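Local structure of 5-carboxymethyl-2-hydroxymuconate semialdehyde dehydrogenase (2D4E) at residues M1-D5 / F381-D385; V18-L22 / V108-L112; L98-H102 / I211-A215; A103-A107 / V121-V125; H470-P474 / E486-Y490. The protein probably oxidises 5-carboxymethyl-2-hydroxymuconate semialdehyde to the corresponding acid with NAD as the hydride acceptor, as a four-chain member of the aldehyde dehydrogenase family. All coordinates share one frame; numbering follows the deposited sequence.

Contact 1: residues M1-D5 / F381-D385; sequences MRYAD and FRGED
The phenol oxygen of Tyr3 donates a hydrogen bond to Glu384, with 2.6 Å between Tyr3 OH and Glu384 OE2, and this bond ties the extreme N-terminus to a surface loop of the aldehyde dehydrogenase fold. Residues 1-5 precede strand 6-7, while 381-385 belong to the loop between strands 369-372 and 395-398 at one edge of the mixed sheet, so the contact joins regions far apart in sequence. Glu384 OE2 accepts through its syn lone pair and lies at the edge of the ring, near its plane. The carboxylate itself is turned nearly upright, 83° from the ring. Its chain runs extended beyond CG and comes at the tyrosine from the opposite direction, and Glu384 OE1 is held separately by the hydroxyl of Ser380.

Arg382 reaches the same ring from another direction. With CG anti to the carbonyl carbon (chi1 -61°) and the chain straight from CG to NE, its guanidinium is carried out to the tyrosine, where Tyr3 CD2 sits over the centre of one guanidinium face, 3.7 Å from Arg382 CZ. Because the two planes are 65° apart, this is a ring corner resting on a flat cation and not a parallel stack. The charge of Arg382 is met by Asp339 through a salt bridge at NE, which probably fixes the rotation of the guanidinium. Met1 adds a looser touch at this exposed border: its CE methyl stands 4.3 Å from Arg382 NH1, and its CB lies above one face of the Tyr3 ring, offset toward the rim.

Contact 2: residues V18-L22 / V108-L112; sequences VRRRL and VMECL
Val108 meets Val18 where helix 103-114 passes helix 12-24, its CG1 methyl lying 3.6 Å from Val18 CB. In both valines CG1 is anti to the backbone N, and Val18 CG1 also comes within 3.6 Å of Val108 CG1, so the two branched side chains press together at close quarters. One residue on, Met109 receives the same Val18 methyl along its backbone and CB, with Val18 CG1 3.9 Å from Met109 N. The thioether chain bends at its last torsion, and the terminal methyl then packs on Leu22, Met109 CE being 4.0 Å from Leu22 CD2.

Leu112, a full turn beyond Val108, buries the most surface in this contact and splits its two methyls. CD1 lies against the helix wall at Arg19, 3.8 Å from Arg19 CA, and extends to Leu22, where the two CD1 atoms are 4.1 Å apart. CD2 is placed over one face of the Arg19 guanidinium, nearest to NH2. Arg19 bends at chi3 (-72°) and passes Leu112 at about a right angle, covering the leucine while its NH1 forms a salt bridge with Asp48. The next residue after Leu112, Asp113, belongs to a sodium site.

The axes of segments 18-22 and 108-112 approach to 10.1 Å and cross at -68°, a steep helix-helix crossing that packs the N-terminal helix on helix 103-114 through a short apolar seam. Around it, Phe203 of helix 203-214 covers Leu22 and Met109, whereas Leu55 of strand 53-59 closes over Arg19 and Leu112.

Contact 3: residues L98-H102 / I211-A215; sequences LIEKH and ILKEA
The C-terminal ends of two helices, 85-101 and 203-214, meet here through a carboxylate gripped by two side chains. Glu214 OE2 accepts a hydrogen bond from His102 NE2 at 2.7 Å, while Glu214 OE1 forms a salt bridge with Lys101 NZ at 3.0 Å. Each oxygen uses its syn lone pair. The histidine bond is bent, with an angle of 140° at the hydrogen, and the acceptor is tilted 26° from the ring plane. Glu214 arrives fully extended, its CG anti to the backbone N (chi1 -175°), whereas Lys101 bends at chi3 and crosses it at about a right angle.

His102 leaves helix 85-101 and is also the N-cap residue of helix 103-114, so the His-carboxylate bond grips the junction of two consecutive helices. Glu105 is hydrogen-bonded to ND1, which holds the imidazole at both nitrogens and is likely to fix its rotation. A leucine in place of Glu214 would probably leave the lysine charge without its mate and the imidazole freer to turn about its remaining bond.

Beneath the polar group lies an apolar layer. Leu98 CB packs 3.6 Å from Ile211 CG2, and Leu98 CD1 reaches Ala215, 3.9 Å from Ala215 CB. The second methyl, Leu98 CD2, lies beside the carboxylate, 3.6 Å from Glu214 OE1, and Ile211 CG1 runs past the imidazole at 3.9 Å from His102 CD2.

Contact 4: residues A103-A107 / V121-V125; sequences ADELA and VRAQV
Ala103, in the first turn of helix 103-114, sets its CB over the centre of one guanidinium face of Arg122, 3.4 Å above the plane. The small side chain lets the flat cation lie directly on the helix. Arg122 reaches this place by a bend at chi2 (62°) that turns the chain toward helix 103-114, and its aliphatic part passes Ala107 on the way, with Ala107 CB 4.0 Å from Arg122 CD.

Beside these lies a largely apolar set. Val125 pushes one methyl toward each turn: CG1 packs on Ala103, and CG2 fits between Ala107 and Leu106, 3.9 Å from Leu106 CB. Val121 sends CG1 to the backbone of Ala107, 3.4 Å from Ala107 O.

Further out, Asp104 faces the guanidinium edge. Its OD1 stands 3.8 Å from Arg122 NE, a long salt bridge with carboxylate and guanidinium planes 56° apart. Water makes up much of the remaining distance: one molecule donates to Asp104 OD1 and accepts from Arg122 NH2, both at 3.0 Å, while a second lies within hydrogen-bonding distance of OD1 and takes only a weak bond from NE. The charged pair thus lies along the margin of the interface, with the alanines and valines inside. Behind them, Leu176 of helix 175-188 packs on Val125, and Ile10 of strand 10-11 on Ala107.

Ala107 and Arg122 bring their CA atoms to 4.9 Å, and the axes of segments 103-107 and 121-125 pass at 8.8 Å with their directions 128° apart. This is a close, obliquely crossed pair of successive helices, 103-114 and 118-136, with Ala107 at the near point.

Contact 5: residues H470-P474 / E486-Y490; sequences HLPTP and EGGTY
With CG anti to the carbonyl carbon (chi1 -59°) and chi2 at 95°, the Tyr490 ring turns one face to Pro474. The proline packs over that face in a CH-pi contact: Pro474 CB is 3.5 Å from the ring centroid, only 13° off the normal, and Pro474 CD reaches 3.3 Å from Tyr490 CE1. At the ring edge, in its plane, lies the carbonyl of Pro472, its O atom 3.3 Å from Tyr490 CE1. That oxygen also accepts a hydrogen bond from a water at 2.8 Å, which in turn accepts from Thr489 N and so bridges the two segments.

Residues 470-473 form a type I beta turn, set against the Gly487-Gly488 pair at the start of the 488-495 region of the aldehyde dehydrogenase fold. Gly487 CA comes within 3.3 Å of Leu471 O; a CB on Gly487 would collide with Thr473 O, and its backbone angles themselves call for glycine. Pro474 CA makes a CA-H...O contact with Glu486 O at 3.6 Å. The Glu486 carboxylate is bonded by Arg182 and Tyr495, its side chain about 8 Å from the bound NAD.

An alanine in place of Tyr490 would probably uncover the Pro474 ring and leave Asp145 of a second subunit without its phenol partner, since Tyr490 OH bonds to that aspartate. Pro474 O is hydrogen-bonded to the hydroxyl of Thr500 of the same neighbouring subunit.

In the fold
Contacts 2, 3 and 4 form a continuous helical layer on one side of the chain. Contacts 2 and 4 both use helix 103-114 and touch at Glu110 and Val121, while contacts 3 and 4 meet through Ile211 and Leu106. Their interiors are aliphatic, but arginine in contacts 2 and 4, and a lysine-histidine-glutamate group in contact 3, line the margins. Contact 1 is a surface contact between loops, its centre about 30 Å from the centre of the chain, and depends on a phenol-carboxylate bond. Contact 5, across the chain's centre from contacts 1 and 2, is buried yet built from a proline-tyrosine CH-pi contact and glycine backbone, with other subunits completing its surroundings.

Contact 1: residues M1-D5 / F381-D385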
# COMPACT_ATOMS: atom_id res chain seq x y z
N MET C 1 18.92 -52.38 -1.83
CA MET C 1 19.63 -52.20 -3.13
C MET C 1 20.30 -50.84 -3.18
O MET C 1 19.63 -49.80 -3.17
CB MET C 1 18.63 -52.30 -4.29
CG MET C 1 19.01 -53.30 -5.39
SD MET C 1 20.53 -52.94 -6.31
CE MET C 1 19.91 -51.94 -7.64
N ARG C 2 21.63 -50.84 -3.22
CA ARG C 2 22.39 -49.60 -3.30
C ARG C 2 22.36 -49.24 -4.79
O ARG C 2 23.09 -49.83 -5.58
CB ARG C 2 23.83 -49.83 -2.86
CG ARG C 2 24.74 -48.61 -2.92
CD ARG C 2 26.18 -49.04 -3.18
NE ARG C 2 27.15 -47.97 -2.98
CZ ARG C 2 27.54 -47.53 -1.79
NH1 ARG C 2 27.06 -48.09 -0.68
NH2 ARG C 2 28.42 -46.54 -1.70
N TYR C 3 21.51 -48.29 -5.17
CA TYR C 3 21.42 -47.93 -6.57
C TYR C 3 22.63 -47.14 -7.06
O TYR C 3 22.99 -47.24 -8.23
CB TYR C 3 20.13 -47.13 -6.84
CG TYR C 3 18.88 -47.90 -6.51
CD1 TYR C 3 18.22 -47.70 -5.29
CD2 TYR C 3 18.39 -48.89 -7.37
CE1 TYR C 3 17.11 -48.47 -4.93
CE2 TYR C 3 17.28 -49.67 -7.02
CZ TYR C 3 16.65 -49.45 -5.80
OH TYR C 3 15.55 -50.21 -5.44
N ALA C 4 23.26 -46.38 -6.18
CA ALA C 4 24.43 -45.59 -6.56
C ALA C 4 25.19 -45.11 -5.32
O ALA C 4 24.66 -45.14 -4.22
CB ALA C 4 24.00 -44.40 -7.41
N ASP C 5 26.43 -44.66 -5.51
CA ASP C 5 27.23 -44.18 -4.39
C ASP C 5 26.60 -42.94 -3.76
O ASP C 5 26.66 -42.75 -2.54
CB ASP C 5 28.65 -43.84 -4.84
CG ASP C 5 29.43 -45.07 -5.26
OD1 ASP C 5 29.40 -46.06 -4.49
OD2 ASP C 5 30.05 -45.05 -6.34
N PHE C 381 10.59 -50.16 -12.69
CA PHE C 381 11.22 -49.90 -13.97
C PHE C 381 12.43 -50.82 -14.14
O PHE C 381 12.78 -51.20 -15.26
CB PHE C 381 11.67 -48.43 -14.03
CG PHE C 381 12.75 -48.16 -15.04
CD1 PHE C 381 12.47 -48.20 -16.41
CD2 PHE C 381 14.05 -47.91 -14.63
CE1 PHE C 381 13.48 -47.99 -17.35
CE2 PHE C 381 15.07 -47.69 -15.57
CZ PHE C 381 14.78 -47.73 -16.93
N ARG C 382 13.07 -51.17 -13.03
CA ARG C 382 14.24 -52.04 -13.08
C ARG C 382 13.91 -53.52 -12.96
O ARG C 382 14.81 -54.36 -12.85
CB ARG C 382 15.23 -51.66 -11.97
CG ARG C 382 15.76 -50.24 -12.06
CD ARG C 382 17.01 -50.09 -11.22
NE ARG C 382 17.46 -48.70 -11.15
CZ ARG C 382 18.73 -48.34 -11.05
NH1 ARG C 382 19.68 -49.27 -11.02
NH2 ARG C 382 19.06 -47.06 -10.95
N GLY C 383 12.62 -53.85 -12.99
CA GLY C 383 12.22 -55.24 -12.90
C GLY C 383 12.11 -55.78 -11.48
O GLY C 383 11.96 -56.98 -11.29
N GLU C 384 12.17 -54.89 -10.49
CA GLU C 384 12.07 -55.30 -9.09
C GLU C 384 10.61 -55.56 -8.71
O GLU C 384 9.70 -54.99 -9.31
CB GLU C 384 12.61 -54.20 -8.17
CG GLU C 384 14.04 -53.80 -8.41
CD GLU C 384 14.35 -52.42 -7.84
OE1 GLU C 384 13.80 -51.43 -8.36
OE2 GLU C 384 15.14 -52.33 -6.87
N ASP C 385 10.41 -56.41 -7.72
CA ASP C 385 9.06 -56.72 -7.24
C ASP C 385 8.65 -55.60 -6.28
O ASP C 385 9.36 -55.31 -5.32
CB ASP C 385 9.06 -58.08 -6.53
CG ASP C 385 7.82 -58.32 -5.70
OD1 ASP C 385 6.70 -57.99 -6.18
OD2 ASP C 385 7.95 -58.83 -4.57

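Contact 2: residues V18-L22 / V108-L112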
# COMPACT_ATOMS: atom_id res chain seq x y z
N VAL C 18 20.97 -42.64 8.58
CA VAL C 18 19.68 -42.05 8.92
C VAL C 18 18.67 -43.15 9.20
O VAL C 18 17.97 -43.12 10.22
CB VAL C 18 19.14 -41.16 7.77
CG1 VAL C 18 17.73 -40.70 8.07
CG2 VAL C 18 20.06 -39.96 7.58
N ARG C 19 18.60 -44.13 8.31
CA ARG C 19 17.67 -45.23 8.47
C ARG C 19 17.86 -45.90 9.82
O ARG C 19 16.89 -46.24 10.51
CB ARG C 19 17.86 -46.26 7.35
CG ARG C 19 16.85 -47.40 7.38
CD ARG C 19 17.15 -48.46 6.33
NE ARG C 19 16.85 -48.03 4.96
CZ ARG C 19 15.63 -47.88 4.47
NH1 ARG C 19 14.57 -48.13 5.23
NH2 ARG C 19 15.46 -47.51 3.21
N ARG C 20 19.12 -46.08 10.21
CA ARG C 20 19.45 -46.72 11.47
C ARG C 20 19.07 -45.89 12.69
O ARG C 20 18.59 -46.44 13.69
CB ARG C 20 20.95 -47.06 11.48
CG ARG C 20 21.43 -47.76 12.73
CD ARG C 20 22.72 -48.52 12.47
NE ARG C 20 23.70 -47.75 11.70
CZ ARG C 20 24.07 -48.05 10.46
NH1 ARG C 20 23.56 -49.11 9.84
NH2 ARG C 20 24.97 -47.30 9.83
N ARG C 21 19.26 -44.58 12.63
CA ARG C 21 18.90 -43.74 13.78
C ARG C 21 17.39 -43.69 13.99
O ARG C 21 16.92 -43.55 15.12
CB ARG C 21 19.46 -42.32 13.61
CG ARG C 21 20.98 -42.22 13.81
CD ARG C 21 21.42 -40.79 14.11
NE ARG C 21 21.36 -39.92 12.94
CZ ARG C 21 22.29 -39.88 11.99
NH1 ARG C 21 23.36 -40.66 12.07
NH2 ARG C 21 22.14 -39.06 10.95
N LEU C 22 16.62 -43.82 12.91
CA LEU C 22 15.17 -43.80 13.00
C LEU C 22 14.65 -45.02 13.75
O LEU C 22 13.68 -44.93 14.50
CB LEU C 22 14.53 -43.76 11.61
CG LEU C 22 14.64 -42.48 10.80
CD1 LEU C 22 13.81 -42.63 9.53
CD2 LEU C 22 14.14 -41.29 11.62
N VAL C 108 16.74 -37.40 3.51
CA VAL C 108 16.65 -38.85 3.65
C VAL C 108 15.53 -39.25 4.60
O VAL C 108 14.75 -40.16 4.31
CB VAL C 108 17.99 -39.44 4.17
CG1 VAL C 108 17.82 -40.92 4.45
CG2 VAL C 108 19.09 -39.22 3.14
N MET C 109 15.46 -38.57 5.73
CA MET C 109 14.44 -38.87 6.72
C MET C 109 13.03 -38.77 6.14
O MET C 109 12.24 -39.72 6.23
CB MET C 109 14.58 -37.91 7.90
CG MET C 109 13.68 -38.23 9.07
SD MET C 109 14.02 -37.15 10.46
CE MET C 109 15.68 -37.68 10.88
N GLU C 110 12.71 -37.63 5.54
CA GLU C 110 11.39 -37.44 4.97
C GLU C 110 11.14 -38.37 3.79
O GLU C 110 10.01 -38.81 3.56
CB GLU C 110 11.20 -35.98 4.56
CG GLU C 110 9.88 -35.70 3.87
CD GLU C 110 9.47 -34.24 3.95
OE1 GLU C 110 8.65 -33.80 3.11
OE2 GLU C 110 9.95 -33.53 4.87
N CYS C 111 12.20 -38.68 3.04
CA CYS C 111 12.08 -39.58 1.90
C CYS C 111 11.65 -40.96 2.40
O CYS C 111 10.68 -41.54 1.90
CB CYS C 111 13.42 -39.67 1.18
SG CYS C 111 13.46 -40.89 -0.14
N LEU C 112 12.38 -41.48 3.38
CA LEU C 112 12.08 -42.79 3.95
C LEU C 112 10.68 -42.86 4.56
O LEU C 112 9.98 -43.86 4.42
CB LEU C 112 13.10 -43.14 5.04
CG LEU C 112 14.55 -43.37 4.64
CD1 LEU C 112 15.37 -43.70 5.89
CD2 LEU C 112 14.64 -44.51 3.64

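Contact 3: residues L98-H102 / I211-A215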
# COMPACT_ATOMS: atom_id res chain seq x y z
N LEU C 98 20.95 -23.71 9.71
CA LEU C 98 21.03 -25.06 10.26
C LEU C 98 20.25 -26.10 9.46
O LEU C 98 20.63 -27.27 9.42
CB LEU C 98 20.58 -25.06 11.73
CG LEU C 98 21.56 -24.33 12.65
CD1 LEU C 98 21.03 -24.31 14.08
CD2 LEU C 98 22.93 -25.02 12.59
N ILE C 99 19.15 -25.68 8.83
CA ILE C 99 18.38 -26.60 8.00
C ILE C 99 19.29 -27.00 6.83
O ILE C 99 19.36 -28.17 6.44
CB ILE C 99 17.09 -25.92 7.45
CG1 ILE C 99 16.05 -25.80 8.57
CG2 ILE C 99 16.52 -26.71 6.28
CD1 ILE C 99 14.79 -25.05 8.17
N GLU C 100 20.01 -26.02 6.29
CA GLU C 100 20.92 -26.27 5.19
C GLU C 100 22.05 -27.22 5.61
O GLU C 100 22.47 -28.08 4.83
CB GLU C 100 21.50 -24.95 4.67
CG GLU C 100 20.46 -24.08 3.96
CD GLU C 100 20.94 -22.66 3.66
OE1 GLU C 100 20.14 -21.88 3.11
OE2 GLU C 100 22.10 -22.33 3.98
N LYS C 101 22.54 -27.06 6.84
CA LYS C 101 23.62 -27.89 7.34
C LYS C 101 23.19 -29.33 7.55
O LYS C 101 23.99 -30.26 7.41
CB LYS C 101 24.17 -27.33 8.67
CG LYS C 101 25.58 -27.83 8.98
CD LYS C 101 26.04 -27.47 10.38
CE LYS C 101 25.40 -28.37 11.42
NZ LYS C 101 25.99 -28.19 12.78
N HIS C 102 21.92 -29.52 7.89
CA HIS C 102 21.38 -30.86 8.11
C HIS C 102 20.52 -31.30 6.93
O HIS C 102 19.74 -32.25 7.04
CB HIS C 102 20.54 -30.88 9.39
CG HIS C 102 21.31 -30.56 10.63
ND1 HIS C 102 22.10 -31.49 11.28
CD2 HIS C 102 21.43 -29.41 11.33
CE1 HIS C 102 22.67 -30.92 12.33
NE2 HIS C 102 22.28 -29.66 12.38
N ILE C 211 16.79 -29.13 15.39
CA ILE C 211 17.43 -28.00 14.74
C ILE C 211 17.05 -26.67 15.40
O ILE C 211 17.92 -25.84 15.64
CB ILE C 211 17.07 -27.96 13.24
CG1 ILE C 211 17.72 -29.17 12.55
CG2 ILE C 211 17.53 -26.65 12.62
CD1 ILE C 211 17.31 -29.35 11.11
N LEU C 212 15.78 -26.47 15.70
CA LEU C 212 15.39 -25.22 16.35
C LEU C 212 16.05 -25.11 17.71
O LEU C 212 16.33 -24.01 18.18
CB LEU C 212 13.87 -25.12 16.48
CG LEU C 212 13.21 -24.36 15.32
CD1 LEU C 212 13.53 -25.05 13.99
CD2 LEU C 212 11.71 -24.27 15.53
N LYS C 213 16.31 -26.25 18.35
CA LYS C 213 16.97 -26.23 19.64
C LYS C 213 18.45 -25.92 19.42
O LYS C 213 19.09 -25.27 20.24
CB LYS C 213 16.84 -27.58 20.36
CG LYS C 213 17.59 -27.64 21.68
CD LYS C 213 17.43 -28.99 22.37
CE LYS C 213 18.35 -29.14 23.58
NZ LYS C 213 18.06 -28.12 24.64
N GLU C 214 19.00 -26.39 18.30
CA GLU C 214 20.39 -26.13 17.98
C GLU C 214 20.55 -24.64 17.66
O GLU C 214 21.64 -24.08 17.81
CB GLU C 214 20.86 -26.97 16.78
CG GLU C 214 22.35 -26.81 16.49
CD GLU C 214 22.82 -27.61 15.28
OE1 GLU C 214 24.02 -27.54 14.95
OE2 GLU C 214 22.00 -28.32 14.66
N ALA C 215 19.46 -24.01 17.22
CA ALA C 215 19.48 -22.59 16.89
C ALA C 215 19.33 -21.80 18.19
O ALA C 215 19.42 -20.58 18.20
CB ALA C 215 18.34 -22.24 15.93

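Contact 4: residues A103-A107 / V121-V125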
# COMPACT_ATOMS: atom_id res chain seq x y z
N ALA C 103 20.66 -30.62 5.79
CA ALA C 103 19.86 -30.91 4.60
C ALA C 103 19.81 -32.38 4.18
O ALA C 103 18.73 -32.91 3.93
CB ALA C 103 20.34 -30.06 3.43
N ASP C 104 20.97 -33.02 4.10
CA ASP C 104 21.02 -34.43 3.70
C ASP C 104 20.19 -35.32 4.63
O ASP C 104 19.42 -36.16 4.16
CB ASP C 104 22.47 -34.93 3.67
CG ASP C 104 23.31 -34.24 2.60
OD1 ASP C 104 22.74 -33.52 1.74
OD2 ASP C 104 24.54 -34.42 2.60
N GLU C 105 20.36 -35.14 5.93
CA GLU C 105 19.62 -35.93 6.92
C GLU C 105 18.11 -35.72 6.76
O GLU C 105 17.34 -36.69 6.75
CB GLU C 105 20.03 -35.53 8.34
CG GLU C 105 21.51 -35.69 8.65
CD GLU C 105 21.97 -34.76 9.77
OE1 GLU C 105 21.29 -34.70 10.82
OE2 GLU C 105 23.01 -34.09 9.61
N LEU C 106 17.69 -34.46 6.66
CA LEU C 106 16.28 -34.11 6.52
C LEU C 106 15.66 -34.73 5.26
O LEU C 106 14.56 -35.28 5.29
CB LEU C 106 16.11 -32.58 6.49
CG LEU C 106 16.29 -31.85 7.84
CD1 LEU C 106 16.49 -30.35 7.63
CD2 LEU C 106 15.07 -32.10 8.72
N ALA C 107 16.39 -34.65 4.15
CA ALA C 107 15.91 -35.20 2.90
C ALA C 107 15.72 -36.71 3.02
O ALA C 107 14.66 -37.24 2.68
CB ALA C 107 16.89 -34.89 1.78
N VAL C 121 12.62 -34.46 -2.53
CA VAL C 121 12.59 -34.13 -1.12
C VAL C 121 13.76 -33.21 -0.79
O VAL C 121 13.63 -32.32 0.06
CB VAL C 121 12.68 -35.38 -0.22
CG1 VAL C 121 12.63 -34.97 1.25
CG2 VAL C 121 11.54 -36.36 -0.55
N ARG C 122 14.89 -33.42 -1.45
CA ARG C 122 16.05 -32.59 -1.19
C ARG C 122 15.77 -31.15 -1.59
O ARG C 122 16.14 -30.22 -0.88
CB ARG C 122 17.29 -33.11 -1.94
CG ARG C 122 18.54 -32.25 -1.73
CD ARG C 122 18.97 -32.22 -0.26
NE ARG C 122 20.12 -31.35 -0.04
CZ ARG C 122 20.07 -30.02 -0.03
NH1 ARG C 122 18.92 -29.39 -0.23
NH2 ARG C 122 21.18 -29.31 0.17
N ALA C 123 15.11 -30.98 -2.74
CA ALA C 123 14.77 -29.64 -3.21
C ALA C 123 13.77 -29.00 -2.24
O ALA C 123 13.77 -27.78 -2.06
CB ALA C 123 14.16 -29.72 -4.61
N GLN C 124 12.94 -29.83 -1.62
CA GLN C 124 11.95 -29.34 -0.66
C GLN C 124 12.63 -28.83 0.61
O GLN C 124 12.12 -27.92 1.27
CB GLN C 124 10.96 -30.46 -0.32
CG GLN C 124 10.09 -30.86 -1.49
CD GLN C 124 8.82 -30.05 -1.56
OE1 GLN C 124 7.87 -30.31 -0.81
NE2 GLN C 124 8.79 -29.06 -2.43
N VAL C 125 13.77 -29.43 0.96
CA VAL C 125 14.51 -28.99 2.13
C VAL C 125 15.01 -27.58 1.85
O VAL C 125 15.02 -26.72 2.72
CB VAL C 125 15.71 -29.90 2.44
CG1 VAL C 125 16.56 -29.28 3.55
CG2 VAL C 125 15.22 -31.27 2.88
O HOH W 1 23.65 -30.75 0.92
O HOH W 2 22.38 -33.05 -1.12

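Contact 5: residues H470-P474 / E486-Y490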
# COMPACT_ATOMS: atom_id res chain seq x y z
N HIS C 470 5.98 -17.78 -6.29
CA HIS C 470 6.69 -16.55 -5.96
C HIS C 470 6.14 -16.21 -4.57
O HIS C 470 5.00 -15.75 -4.42
CB HIS C 470 6.38 -15.45 -6.97
CG HIS C 470 7.19 -14.20 -6.78
ND1 HIS C 470 8.53 -14.23 -6.45
CD2 HIS C 470 6.85 -12.90 -6.89
CE1 HIS C 470 8.98 -13.00 -6.37
NE2 HIS C 470 7.99 -12.17 -6.63
N LEU C 471 6.96 -16.47 -3.56
CA LEU C 471 6.60 -16.30 -2.16
C LEU C 471 5.85 -15.06 -1.69
O LEU C 471 5.02 -15.16 -0.79
CB LEU C 471 7.85 -16.51 -1.30
CG LEU C 471 8.50 -17.88 -1.50
CD1 LEU C 471 9.55 -18.12 -0.42
CD2 LEU C 471 7.44 -18.98 -1.44
N PRO C 472 6.12 -13.89 -2.29
CA PRO C 472 5.39 -12.69 -1.84
C PRO C 472 3.90 -12.65 -2.21
O PRO C 472 3.14 -11.90 -1.61
CB PRO C 472 6.17 -11.55 -2.51
CG PRO C 472 7.55 -12.12 -2.66
CD PRO C 472 7.27 -13.52 -3.13
N THR C 473 3.50 -13.45 -3.19
CA THR C 473 2.10 -13.43 -3.62
C THR C 473 1.19 -14.13 -2.62
O THR C 473 1.62 -14.98 -1.85
CB THR C 473 1.91 -14.11 -5.00
OG1 THR C 473 2.19 -15.51 -4.89
CG2 THR C 473 2.84 -13.50 -6.02
N PRO C 474 -0.10 -13.76 -2.62
CA PRO C 474 -1.03 -14.40 -1.69
C PRO C 474 -1.38 -15.81 -2.15
O PRO C 474 -1.81 -16.03 -3.29
CB PRO C 474 -2.23 -13.45 -1.69
CG PRO C 474 -2.22 -12.90 -3.09
CD PRO C 474 -0.75 -12.66 -3.36
N GLU C 486 -1.55 -16.97 2.80
CA GLU C 486 -0.19 -17.05 3.34
C GLU C 486 0.67 -16.37 2.28
O GLU C 486 0.22 -16.17 1.14
CB GLU C 486 0.27 -18.51 3.51
CG GLU C 486 -0.31 -19.24 4.71
CD GLU C 486 0.21 -18.71 6.04
OE1 GLU C 486 1.19 -17.94 6.05
OE2 GLU C 486 -0.35 -19.08 7.09
N GLY C 487 1.90 -16.02 2.64
CA GLY C 487 2.79 -15.37 1.69
C GLY C 487 3.07 -13.91 1.99
O GLY C 487 2.15 -13.08 1.95
N GLY C 488 4.33 -13.59 2.28
CA GLY C 488 4.72 -12.22 2.58
C GLY C 488 3.81 -11.44 3.51
O GLY C 488 3.47 -11.89 4.61
N THR C 489 3.40 -10.25 3.08
CA THR C 489 2.54 -9.39 3.88
C THR C 489 1.12 -9.94 4.06
O THR C 489 0.44 -9.59 5.02
CB THR C 489 2.43 -7.99 3.25
OG1 THR C 489 1.90 -8.10 1.92
CG2 THR C 489 3.79 -7.33 3.19
N TYR C 490 0.68 -10.81 3.16
CA TYR C 490 -0.66 -11.37 3.28
C TYR C 490 -0.81 -12.25 4.52
O TYR C 490 -1.89 -12.35 5.09
CB TYR C 490 -1.03 -12.16 2.03
CG TYR C 490 -0.99 -11.30 0.79
CD1 TYR C 490 0.14 -11.26 -0.01
CD2 TYR C 490 -2.07 -10.48 0.47
CE1 TYR C 490 0.21 -10.40 -1.12
CE2 TYR C 490 -2.02 -9.63 -0.62
CZ TYR C 490 -0.89 -9.59 -1.41
OH TYR C 490 -0.86 -8.75 -2.49
O HOH W 3 3.59 -9.78 0.11